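Local atomic coordinates of putative alpha-L-fucosidase (Bacteroides thetaiotaomicron, PDB entry 4H41), a protein that is a putative alpha-L-fucosidase with a TIM-barrel fold, probably a glycoside hydrolase acting on host glycans. Residues Pro287-Phe290 and Asp291-Arg294. Residues are numbered along the deposited sequence; the frame is centred on the assembly and turned at random.
Sequences PIKF and DKLR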
loop_
_atom_site.group_PDB
_atom_site.type_symbol
_atom_site.label_atom_id
_atom_site.label_comp_id
_atom_site.label_asym_id
_atom_site.label_seq_id
_atom_site.Cartn_x
_atom_site.Cartn_y
_atom_site.Cartn_z
ATOM N N PRO B 287 -6.213 -7.284 -0.259
ATOM C CA PRO B 287 -7.010 -8.512 -0.309
ATOM C C PRO B 287 -6.207 -9.802 -0.133
ATOM O O PRO B 287 -5.045 -9.942 -0.579
ATOM C CB PRO B 287 -7.658 -8.437 -1.688
ATOM C CG PRO B 287 -7.749 -6.939 -1.958
ATOM C CD PRO B 287 -6.505 -6.414 -1.424
ATOM N N ILE B 288 -6.854 -10.773 0.528
ATOM C CA ILE B 288 -6.254 -12.077 0.786
ATOM C C ILE B 288 -6.156 -12.921 -0.477
ATOM O O ILE B 288 -6.950 -12.804 -1.407
ATOM C CB ILE B 288 -7.076 -12.814 1.897
ATOM C CG1 ILE B 288 -6.243 -13.888 2.597
ATOM C CG2 ILE B 288 -8.371 -13.391 1.358
ATOM C CD1 ILE B 288 -6.919 -14.445 3.858
ATOM N N LYS B 289 -5.185 -13.833 -0.474
ATOM C CA LYS B 289 -5.096 -14.897 -1.452
ATOM C C LYS B 289 -6.343 -15.817 -1.297
ATOM O O LYS B 289 -6.632 -16.304 -0.199
ATOM C CB LYS B 289 -3.796 -15.712 -1.246
ATOM C CG LYS B 289 -3.718 -16.948 -2.121
ATOM C CD LYS B 289 -2.413 -17.730 -1.924
ATOM C CE LYS B 289 -1.201 -17.056 -2.452
ATOM N NZ LYS B 289 -0.039 -18.004 -2.426
ATOM N N PHE B 290 -7.085 -16.012 -2.383
ATOM C CA PHE B 290 -8.292 -16.827 -2.362
ATOM C C PHE B 290 -8.100 -18.169 -1.629
ATOM O O PHE B 290 -8.922 -18.531 -0.785
ATOM C CB PHE B 290 -8.791 -17.113 -3.781
ATOM C CG PHE B 290 -9.931 -18.107 -3.751
ATOM C CD1 PHE B 290 -11.109 -17.817 -3.073
ATOM C CD2 PHE B 290 -9.764 -19.384 -4.249
ATOM C CE1 PHE B 290 -12.131 -18.770 -2.983
ATOM C CE2 PHE B 290 -10.764 -20.346 -4.109
ATOM C CZ PHE B 290 -11.951 -20.015 -3.514
ATOM N N ASP B 291 -7.030 -18.895 -1.931
ATOM C CA ASP B 291 -6.837 -20.223 -1.286
ATOM C C ASP B 291 -6.740 -20.130 0.212
ATOM O O ASP B 291 -7.208 -21.025 0.896
ATOM C CB ASP B 291 -5.626 -20.992 -1.834
ATOM C CG ASP B 291 -5.944 -21.852 -3.052
ATOM O OD1 ASP B 291 -7.151 -22.047 -3.352
ATOM O OD2 ASP B 291 -4.994 -22.435 -3.628
ATOM N N LYS B 292 -6.249 -19.002 0.752
ATOM C CA LYS B 292 -6.230 -18.847 2.212
ATOM C C LYS B 292 -7.639 -18.662 2.742
ATOM O O LYS B 292 -8.003 -19.275 3.763
ATOM C CB LYS B 292 -5.351 -17.674 2.631
ATOM C CG LYS B 292 -3.866 -17.923 2.376
ATOM C CD LYS B 292 -3.043 -16.665 2.630
ATOM C CE LYS B 292 -1.573 -16.892 2.297
ATOM N NZ LYS B 292 -0.780 -15.679 2.646
ATOM N N LEU B 293 -8.446 -17.827 2.070
ATOM C CA LEU B 293 -9.838 -17.608 2.471
ATOM C C LEU B 293 -10.591 -18.955 2.378
ATOM O O LEU B 293 -11.367 -19.320 3.271
ATOM C CB LEU B 293 -10.513 -16.570 1.586
ATOM C CG LEU B 293 -11.973 -16.264 1.948
ATOM C CD1 LEU B 293 -12.133 -15.790 3.363
ATOM C CD2 LEU B 293 -12.556 -15.193 1.036
ATOM N N ARG B 294 -10.357 -19.675 1.284
ATOM C CA ARG B 294 -11.021 -20.973 1.022
ATOM C C ARG B 294 -10.715 -21.919 2.182
ATOM O O ARG B 294 -11.587 -22.590 2.664
ATOM C CB ARG B 294 -10.547 -21.578 -0.320
ATOM C CG ARG B 294 -11.187 -22.866 -0.589
ATOM C CD ARG B 294 -10.705 -23.570 -1.820
ATOM N NE ARG B 294 -9.267 -23.645 -1.940
ATOM C CZ ARG B 294 -8.460 -24.522 -1.352
ATOM N NH1 ARG B 294 -8.953 -25.473 -0.571
ATOM N NH2 ARG B 294 -7.163 -24.492 -1.586
#
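Lys289 O accepts hydrogen bonds from the backbone N of both Lys292 and Leu293, in the first turn of the helix that follows it. Leu293 N lies 3.3 Å from Lys289 O, within the carbonyl plane, whereas Lys292 N, 2.9 Å from Lys289 O, sits above that plane and makes the more bent bond. Phe290 O continues the i to i+4 pattern, taking Arg294 N at 2.8 Å. Lys289 is thus the N-cap of helix 290-302, the helix between barrel strands 269-273 and 307-310 of this eight-stranded TIM barrel. Apolar contacts also join Ile288, in the loop, to the helix. CG2 of Ile288 lies 3.8 Å from Leu293 CB, the two side chains crossing at about a right angle, while Ile288 CD1 rests against Lys292 CB. With CG anti to the backbone N (chi1 173°), the Phe290 ring lies where Arg294 CB can meet one face in a CH-pi contact, 4.2 Å from the centroid and offset toward the rim; Leu329 and Arg332 of helix 324-337 also pack on this phenylalanine. With alanine at this position, the aliphatic part of Arg294 would probably lose its aromatic support, and a gap would be likely to open toward helix 324-337. Among the charged groups, the Arg294 chain bends at chi3 (48°) to bring NE to Asp291 OD1 in a salt bridge of 3.0 Å; OD1 lies in the guanidinium plane, while NE meets it from above the plane of the carboxylate. Ser98 of the second subunit also bonds to OD1, and Glu298 pairs with Arg294 NH1. Lys292 passes Lys289 CB with its CD at 4.1 Å and ends in a salt bridge to Asp280.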